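PDB 6D1P: glycosyl hydrolases family 2, sugar binding domain protein, which is a beta-glucuronidase of the gut bacterium Bacteroides uniformis that probably hydrolyses O-glycosidic bonds, as family 2 glycoside hydrolases generally do. Local coordinates for residues A[522-527]-A[631-636]; A[680-685]-A[706-711]. All blocks are in the same frame, centred on the assembly; numbering follows the deposited sequence.

How the interactions relate
Interactions 1 and 2 lie side by side, their centres about 10 Å apart, and both involve the five-stranded mixed sheet that holds strands 632-634 and 698-709. Their second segments are neighbours in that sheet: strand 632-634 forms one margin and runs parallel to strand 698-709, with Arg-633 N about 2.8 Å from Glu-707 O as a probable backbone hydrogen bond. Along the chain they come in series, interaction 1 closing before interaction 2 opens. Interaction 1 joins a loop of the barrel domain to the outermost strand, whereas interaction 2 fastens the next strand to the turn that leads into strand 685-695.

Interaction 1: residues A[522-527]-A[631-636]; sequences HMEVNK and PVRWGK
Arg-633 meets the carboxylate of Glu-524 through a salt bridge that is nearly coplanar, the carboxylate and guanidinium planes lying 25° apart. NE gives an almost straight bond (165°) to the syn lone pair of Glu-524 OE2 at 2.7 Å, while NH2 reaches Glu-524 OE1 only weakly, at 3.4 Å. Bends at chi2 and chi3 bring NE back to Glu-524 OE2, which also lies 3.2 Å from Arg-633 CB. The rest of the guanidinium is held by Glu-642 O at NH2 and Gln-706 OE1 at NH1, which fixes its rotation.

One residue on, the backbone N of Trp-634 donates to the same Glu-524 OE2 at 3.1 Å, coming from above the carboxylate plane. A single oxygen is thus gripped by a side chain and a main chain. The Trp-634 side chain takes the crowded first torsion (chi1 66°), and Glu-524 CG sits over the face of the Trp-634 indole, 3.6 Å from the centroid of its five-membered ring, in a CH-pi contact. Bending of Glu-524 at chi2 leaves the carboxylate almost perpendicular to the indole. At the indole edge, Met-523 SD approaches Trp-634 CZ2 at 3.9 Å, a Met-aromatic contact. An alanine at Glu-524 would remove both the carboxylate and the methylene over the indole, and would probably leave Arg-633 NE and Trp-634 N without this shared acceptor.

The strand margin is met here by side chains, not by a further strand. Segment 522-527 belongs to the loop between strand 510-511 and helix 542-545, and His-522 and Val-525 rest on helix 550-564. Strand 632-634 borders strand 698-709, and Arg-633 packs against strand 641-647, so the contact docks the sheet domain on the barrel domain.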
ATOM      1  N   HIS A 522      18.665  15.970  26.556  1.00 23.26           N
ATOM      2  CA  HIS A 522      19.906  16.518  27.106  1.00 25.95           C
ATOM      3  C   HIS A 522      20.387  15.633  28.254  1.00 27.29           C
ATOM      4  O   HIS A 522      19.748  14.641  28.619  1.00 24.60           O
ATOM      5  CB  HIS A 522      19.721  17.971  27.567  1.00 22.84           C
ATOM      6  CG  HIS A 522      19.050  18.830  26.550  1.00 22.84           C
ATOM      7  ND1 HIS A 522      19.743  19.480  25.553  1.00 23.66           N
ATOM      8  CD2 HIS A 522      17.737  19.093  26.333  1.00 22.78           C
ATOM      9  CE1 HIS A 522      18.888  20.133  24.783  1.00 25.43           C
ATOM     10  NE2 HIS A 522      17.665  19.919  25.238  1.00 22.46           N
ATOM     11  N   MET A 523      21.527  16.010  28.833  1.00 26.40           N
ATOM     12  CA  MET A 523      22.140  15.207  29.885  1.00 30.95           C
ATOM     13  C   MET A 523      23.130  16.063  30.671  1.00 31.63           C
ATOM     14  O   MET A 523      23.979  16.735  30.075  1.00 30.25           O
ATOM     15  CB  MET A 523      22.832  13.981  29.274  1.00 28.94           C
ATOM     16  CG  MET A 523      23.658  13.166  30.248  1.00 28.63           C
ATOM     17  SD  MET A 523      22.743  12.644  31.702  1.00 32.86           S
ATOM     18  CE  MET A 523      21.319  11.822  30.979  1.00 33.38           C
ATOM     19  N   GLU A 524      23.006  16.048  32.004  1.00 33.79           N
ATOM     20  CA  GLU A 524      23.931  16.790  32.857  1.00 31.44           C
ATOM     21  C   GLU A 524      25.323  16.174  32.792  1.00 34.41           C
ATOM     22  O   GLU A 524      25.472  14.945  32.770  1.00 30.48           O
ATOM     23  CB  GLU A 524      23.452  16.793  34.312  1.00 32.37           C
ATOM     24  CG  GLU A 524      22.181  17.591  34.590  1.00 33.61           C
ATOM     25  CD  GLU A 524      22.385  19.100  34.543  1.00 33.67           C
ATOM     26  OE1 GLU A 524      23.548  19.573  34.461  1.00 35.08           O
ATOM     27  OE2 GLU A 524      21.364  19.821  34.570  1.00 33.37           O
ATOM     28  N   VAL A 525      26.346  17.037  32.765  1.00 33.90           N
ATOM     29  CA  VAL A 525      27.727  16.570  32.821  1.00 33.28           C
ATOM     30  C   VAL A 525      28.012  15.993  34.203  1.00 37.39           C
ATOM     31  O   VAL A 525      27.464  16.448  35.216  1.00 39.29           O
ATOM     32  CB  VAL A 525      28.711  17.704  32.475  1.00 37.11           C
ATOM     33  CG1 VAL A 525      28.590  18.853  33.470  1.00 31.44           C
ATOM     34  CG2 VAL A 525      30.138  17.173  32.443  1.00 37.97           C
ATOM     35  N   ASN A 526      28.873  14.976  34.243  1.00 41.85           N
ATOM     36  CA  ASN A 526      29.174  14.231  35.463  1.00 44.33           C
ATOM     37  C   ASN A 526      30.629  13.773  35.405  1.00 48.84           C
ATOM     38  O   ASN A 526      31.017  13.086  34.457  1.00 48.32           O
ATOM     39  CB  ASN A 526      28.222  13.040  35.588  1.00 44.36           C
ATOM     40  CG  ASN A 526      28.420  12.270  36.867  1.00 57.56           C
ATOM     41  OD1 ASN A 526      29.111  12.730  37.779  1.00 61.58           O
ATOM     42  ND2 ASN A 526      27.808  11.090  36.949  1.00 51.85           N
ATOM     43  N   LYS A 527      31.440  14.148  36.402  1.00 58.25           N
ATOM     44  CA  LYS A 527      32.894  13.992  36.295  1.00 55.87           C
ATOM     45  C   LYS A 527      33.421  12.689  36.886  1.00 56.49           C
ATOM     46  O   LYS A 527      34.601  12.377  36.696  1.00 63.20           O
ATOM     47  CB  LYS A 527      33.622  15.177  36.958  1.00 54.84           C
ATOM     48  CG  LYS A 527      33.360  16.559  36.322  1.00 51.84           C
ATOM     49  CD  LYS A 527      34.300  16.858  35.145  1.00 59.04           C
ATOM     50  CE  LYS A 527      33.636  17.786  34.109  1.00 54.06           C
ATOM     51  NZ  LYS A 527      34.384  17.917  32.808  1.00 42.92           N
ATOM     52  N   PRO A 631      14.241  22.080  29.541  1.00 31.50           N
ATOM     53  CA  PRO A 631      13.352  22.768  30.491  1.00 33.60           C
ATOM     54  C   PRO A 631      13.669  22.481  31.952  1.00 36.05           C
ATOM     55  O   PRO A 631      13.401  23.317  32.826  1.00 32.47           O
ATOM     56  CB  PRO A 631      11.957  22.236  30.121  1.00 32.89           C
ATOM     57  CG  PRO A 631      12.194  21.082  29.087  1.00 32.92           C
ATOM     58  CD  PRO A 631      13.653  20.819  29.042  1.00 30.03           C
ATOM     59  N   VAL A 632      14.220  21.303  32.239  1.00 30.18           N
ATOM     60  CA  VAL A 632      14.461  20.873  33.611  1.00 31.32           C
ATOM     61  C   VAL A 632      15.899  20.373  33.732  1.00 34.75           C
ATOM     62  O   VAL A 632      16.237  19.301  33.205  1.00 28.85           O
ATOM     63  CB  VAL A 632      13.474  19.787  34.057  1.00 30.25           C
ATOM     64  CG1 VAL A 632      13.818  19.325  35.459  1.00 30.47           C
ATOM     65  CG2 VAL A 632      12.055  20.321  34.012  1.00 34.54           C
ATOM     66  N   ARG A 633      16.732  21.129  34.448  1.00 32.99           N
ATOM     67  CA  ARG A 633      18.058  20.717  34.899  1.00 33.07           C
ATOM     68  C   ARG A 633      17.956  19.938  36.213  1.00 33.51           C
ATOM     69  O   ARG A 633      16.929  19.957  36.903  1.00 34.09           O
ATOM     70  CB  ARG A 633      18.953  21.933  35.106  1.00 31.32           C
ATOM     71  CG  ARG A 633      18.941  22.937  33.979  1.00 30.63           C
ATOM     72  CD  ARG A 633      19.931  22.556  32.911  1.00 35.04           C
ATOM     73  NE  ARG A 633      21.285  22.305  33.430  1.00 35.49           N
ATOM     74  CZ  ARG A 633      22.266  23.201  33.417  1.00 35.44           C
ATOM     75  NH1 ARG A 633      22.022  24.412  32.928  1.00 40.32           N
ATOM     76  NH2 ARG A 633      23.490  22.887  33.873  1.00 32.05           N
ATOM     77  N   TRP A 634      19.035  19.250  36.576  1.00 34.19           N
ATOM     78  CA  TRP A 634      19.022  18.512  37.832  1.00 36.66           C
ATOM     79  C   TRP A 634      20.430  18.338  38.382  1.00 41.22           C
ATOM     80  O   TRP A 634      21.430  18.512  37.677  1.00 36.47           O
ATOM     81  CB  TRP A 634      18.358  17.150  37.684  1.00 33.53           C
ATOM     82  CG  TRP A 634      19.104  16.208  36.805  1.00 38.74           C
ATOM     83  CD1 TRP A 634      20.022  15.273  37.193  1.00 37.26           C
ATOM     84  CD2 TRP A 634      18.991  16.097  35.380  1.00 34.14           C
ATOM     85  NE1 TRP A 634      20.489  14.582  36.096  1.00 38.11           N
ATOM     86  CE2 TRP A 634      19.868  15.064  34.971  1.00 36.13           C
ATOM     87  CE3 TRP A 634      18.223  16.765  34.412  1.00 30.95           C
ATOM     88  CZ2 TRP A 634      20.012  14.686  33.631  1.00 33.02           C
ATOM     89  CZ3 TRP A 634      18.358  16.384  33.076  1.00 31.04           C
ATOM     90  CH2 TRP A 634      19.254  15.354  32.699  1.00 32.58           C
ATOM     91  N   GLY A 635      20.471  17.942  39.647  1.00 40.84           N
ATOM     92  CA  GLY A 635      21.685  17.858  40.437  1.00 44.65           C
ATOM     93  C   GLY A 635      21.358  18.018  41.911  1.00 46.01           C
ATOM     94  O   GLY A 635      20.202  18.150  42.311  1.00 41.21           O
ATOM     95  N   LYS A 636      22.411  18.008  42.721  1.00 46.03           N
ATOM     96  CA  LYS A 636      22.219  18.133  44.155  1.00 45.24           C
ATOM     97  C   LYS A 636      21.843  19.576  44.514  1.00 44.50           C
ATOM     98  O   LYS A 636      22.037  20.493  43.715  1.00 42.82           O
ATOM     99  CB  LYS A 636      23.479  17.674  44.885  1.00 42.69           C
ATOM    100  CG  LYS A 636      23.467  16.169  45.100  1.00 52.23           C
ATOM    101  CD  LYS A 636      24.825  15.570  45.445  1.00 55.68           C
ATOM    102  CE  LYS A 636      24.758  14.035  45.378  1.00 61.34           C
ATOM    103  NZ  LYS A 636      25.178  13.337  46.635  1.00 61.27           N
TER

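Interaction 2: residues A[680-685]-A[706-711]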
ATOM      1  N   VAL A 680      27.462  27.669  38.080  1.00 44.30           N
ATOM      2  CA  VAL A 680      26.510  28.588  38.693  1.00 45.41           C
ATOM      3  C   VAL A 680      25.645  27.827  39.691  1.00 45.59           C
ATOM      4  O   VAL A 680      25.344  26.646  39.472  1.00 47.85           O
ATOM      5  CB  VAL A 680      25.646  29.277  37.621  1.00 48.76           C
ATOM      6  CG1 VAL A 680      24.606  30.148  38.257  1.00 51.26           C
ATOM      7  CG2 VAL A 680      26.490  30.112  36.643  1.00 34.68           C
ATOM      8  N   PRO A 681      25.242  28.438  40.804  1.00 50.74           N
ATOM      9  CA  PRO A 681      24.181  27.836  41.611  1.00 47.73           C
ATOM     10  C   PRO A 681      22.839  28.047  40.932  1.00 49.18           C
ATOM     11  O   PRO A 681      22.581  29.090  40.321  1.00 47.46           O
ATOM     12  CB  PRO A 681      24.260  28.609  42.933  1.00 51.34           C
ATOM     13  CG  PRO A 681      24.741  29.964  42.516  1.00 52.37           C
ATOM     14  CD  PRO A 681      25.769  29.668  41.432  1.00 52.09           C
ATOM     15  N   LEU A 682      21.986  27.037  41.026  1.00 40.31           N
ATOM     16  CA  LEU A 682      20.597  27.166  40.627  1.00 43.11           C
ATOM     17  C   LEU A 682      19.742  26.828  41.831  1.00 39.83           C
ATOM     18  O   LEU A 682      20.055  25.903  42.594  1.00 39.52           O
ATOM     19  CB  LEU A 682      20.251  26.249  39.442  1.00 45.91           C
ATOM     20  CG  LEU A 682      21.120  26.374  38.183  1.00 45.40           C
ATOM     21  CD1 LEU A 682      20.836  25.234  37.215  1.00 35.90           C
ATOM     22  CD2 LEU A 682      20.903  27.714  37.513  1.00 42.40           C
ATOM     23  N   ARG A 683      18.690  27.597  42.032  1.00 37.70           N
ATOM     24  CA  ARG A 683      17.797  27.231  43.114  1.00 44.43           C
ATOM     25  C   ARG A 683      16.752  26.252  42.605  1.00 47.09           C
ATOM     26  O   ARG A 683      16.482  26.166  41.403  1.00 44.10           O
ATOM     27  CB  ARG A 683      17.130  28.460  43.724  1.00 48.06           C
ATOM     28  CG  ARG A 683      16.741  29.529  42.725  1.00 50.79           C
ATOM     29  CD  ARG A 683      16.375  30.802  43.459  1.00 51.97           C
ATOM     30  NE  ARG A 683      16.278  31.949  42.564  1.00 57.28           N
ATOM     31  CZ  ARG A 683      16.255  33.215  42.979  1.00 60.71           C
ATOM     32  NH1 ARG A 683      16.327  33.490  44.279  1.00 70.28           N
ATOM     33  NH2 ARG A 683      16.167  34.209  42.101  1.00 51.48           N
ATOM     34  N   GLU A 684      16.198  25.480  43.541  1.00 47.46           N
ATOM     35  CA  GLU A 684      14.994  24.721  43.262  1.00 43.63           C
ATOM     36  C   GLU A 684      13.955  25.632  42.635  1.00 43.07           C
ATOM     37  O   GLU A 684      13.830  26.798  43.009  1.00 43.03           O
ATOM     38  CB  GLU A 684      14.444  24.113  44.544  1.00 47.55           C
ATOM     39  CG  GLU A 684      15.456  23.314  45.317  1.00 48.13           C
ATOM     40  CD  GLU A 684      14.800  22.319  46.251  1.00 65.09           C
ATOM     41  OE1 GLU A 684      13.545  22.323  46.355  1.00 61.77           O
ATOM     42  OE2 GLU A 684      15.548  21.525  46.870  1.00 69.66           O
ATOM     43  N   GLY A 685      13.223  25.104  41.672  1.00 41.23           N
ATOM     44  CA  GLY A 685      12.216  25.898  41.011  1.00 40.47           C
ATOM     45  C   GLY A 685      12.766  26.562  39.769  1.00 38.59           C
ATOM     46  O   GLY A 685      13.739  26.104  39.166  1.00 36.65           O
ATOM     47  N   GLN A 706      14.960  27.799  33.166  1.00 27.62           N
ATOM     48  CA  GLN A 706      14.993  26.359  33.384  1.00 31.06           C
ATOM     49  C   GLN A 706      14.624  26.061  34.827  1.00 33.31           C
ATOM     50  O   GLN A 706      15.057  26.761  35.740  1.00 38.36           O
ATOM     51  CB  GLN A 706      16.376  25.744  33.090  1.00 32.11           C
ATOM     52  CG  GLN A 706      16.941  25.998  31.706  1.00 33.40           C
ATOM     53  CD  GLN A 706      18.375  25.491  31.556  1.00 40.41           C
ATOM     54  OE1 GLN A 706      19.224  25.726  32.427  1.00 37.69           O
ATOM     55  NE2 GLN A 706      18.644  24.769  30.455  1.00 34.71           N
ATOM     56  N   GLU A 707      13.833  25.016  35.031  1.00 36.41           N
ATOM     57  CA  GLU A 707      13.621  24.514  36.375  1.00 36.62           C
ATOM     58  C   GLU A 707      14.842  23.732  36.831  1.00 34.91           C
ATOM     59  O   GLU A 707      15.544  23.106  36.035  1.00 30.24           O
ATOM     60  CB  GLU A 707      12.387  23.615  36.432  1.00 38.39           C
ATOM     61  CG  GLU A 707      11.096  24.292  35.993  1.00 42.36           C
ATOM     62  CD  GLU A 707      10.427  25.052  37.119  1.00 48.67           C
ATOM     63  OE1 GLU A 707      10.710  24.738  38.302  1.00 47.60           O
ATOM     64  OE2 GLU A 707       9.622  25.966  36.817  1.00 53.28           O
ATOM     65  N   TYR A 708      15.094  23.762  38.128  1.00 36.97           N
ATOM     66  CA  TYR A 708      16.167  22.975  38.710  1.00 36.86           C
ATOM     67  C   TYR A 708      15.539  22.007  39.686  1.00 36.81           C
ATOM     68  O   TYR A 708      14.841  22.426  40.617  1.00 41.67           O
ATOM     69  CB  TYR A 708      17.206  23.863  39.401  1.00 38.25           C
ATOM     70  CG  TYR A 708      18.394  23.079  39.889  1.00 40.01           C
ATOM     71  CD1 TYR A 708      19.192  22.362  38.994  1.00 42.40           C
ATOM     72  CD2 TYR A 708      18.717  23.030  41.237  1.00 40.65           C
ATOM     73  CE1 TYR A 708      20.286  21.623  39.435  1.00 43.78           C
ATOM     74  CE2 TYR A 708      19.813  22.298  41.690  1.00 39.58           C
ATOM     75  CZ  TYR A 708      20.594  21.597  40.785  1.00 44.93           C
ATOM     76  OH  TYR A 708      21.678  20.865  41.224  1.00 46.13           O
ATOM     77  N   GLN A 709      15.769  20.723  39.467  1.00 36.04           N
ATOM     78  CA  GLN A 709      15.116  19.672  40.229  1.00 35.52           C
ATOM     79  C   GLN A 709      16.164  18.921  41.031  1.00 36.47           C
ATOM     80  O   GLN A 709      17.109  18.362  40.465  1.00 36.82           O
ATOM     81  CB  GLN A 709      14.348  18.728  39.304  1.00 36.60           C
ATOM     82  CG  GLN A 709      14.000  17.372  39.905  1.00 35.07           C
ATOM     83  CD  GLN A 709      13.245  16.485  38.916  1.00 43.33           C
ATOM     84  OE1 GLN A 709      12.396  16.968  38.152  1.00 41.26           O
ATOM     85  NE2 GLN A 709      13.561  15.189  38.914  1.00 37.24           N
ATOM     86  N   THR A 710      15.991  18.911  42.347  1.00 39.48           N
ATOM     87  CA  THR A 710      16.939  18.272  43.239  1.00 38.71           C
ATOM     88  C   THR A 710      16.460  16.923  43.724  1.00 37.49           C
ATOM     89  O   THR A 710      17.274  16.136  44.206  1.00 42.70           O
ATOM     90  CB  THR A 710      17.225  19.172  44.443  1.00 41.32           C
ATOM     91  OG1 THR A 710      15.999  19.439  45.137  1.00 48.80           O
ATOM     92  CG2 THR A 710      17.835  20.480  43.972  1.00 38.11           C
ATOM     93  N   ARG A 711      15.175  16.625  43.599  1.00 40.89           N
ATOM     94  CA  ARG A 711      14.728  15.280  43.916  1.00 41.10           C
ATOM     95  C   ARG A 711      15.177  14.325  42.815  1.00 43.32           C
ATOM     96  O   ARG A 711      15.202  14.677  41.631  1.00 38.39           O
ATOM     97  CB  ARG A 711      13.213  15.256  44.120  1.00 40.77           C
ATOM     98  CG  ARG A 711      12.783  16.097  45.312  1.00 40.58           C
ATOM     99  CD  ARG A 711      11.509  15.593  45.980  1.00 53.92           C
ATOM    100  NE  ARG A 711      11.466  14.134  46.083  1.00 60.09           N
ATOM    101  CZ  ARG A 711      10.500  13.461  46.707  1.00 56.53           C
ATOM    102  NH1 ARG A 711      10.508  12.129  46.747  1.00 51.73           N
ATOM    103  NH2 ARG A 711       9.519  14.131  47.298  1.00 56.42           N
TER
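Gly-685 and Tyr-708 form an antiparallel hydrogen-bonded pair in which both backbone groups of each residue are engaged. Tyr-708 N donates to Gly-685 O at 2.9 Å, within the carbonyl plane; the return bond, Gly-685 N to Tyr-708 O, is weak at 3.3 Å. C-H groups supplement both acceptors: Glu-707 CA approaches Gly-685 O at 3.2 Å, and Glu-684 CA approaches Tyr-708 O. At its backbone angles (phi 93°) Gly-685 would have a CB pressed against the preceding carbonyl, a conformation that favours glycine.

Beyond this pair the two chains are joined by a side-chain bond. Thr-710 OG1, in the crowded position between the backbone N and carbonyl carbon, donates to Glu-684 OE2 at 2.7 Å. It comes from well above the carboxylate plane, 74° out of it, and the extended glutamate crosses the threonine at about a right angle.

Tyr-708 supplies the apolar part. CG stands anti to the backbone N (chi1 -174°), and Leu-682 lays CB over one face of the ring, 4.1 Å from the centroid of the Tyr-708 ring and offset toward the rim. Leu-682 CD1 touches ring atom CD1 of Tyr-708 at 3.8 Å. Arg-683 O, which accepts from Asn-687 ND2, lies 3.1 Å from Tyr-708 CB. The phenol OH is hydrogen-bonded to Lys-636 O. Gln-706 OE1 takes a bond from Arg-633 NH1, whereas its NE2 has weak partners in Trp-630 O and Gly-627 O.

Leu-682 and Tyr-708 both pack on Lys-641 of strand 641-647. On the other side of strand 698-709, Glu-707 and Gln-709 are backbone-bonded to Arg-633. Segment 680-685 comes in from strand 677-680 roughly across the end of strand 698-709, closing the open end of the beta-hairpin that strands 685-695 and 698-709 form.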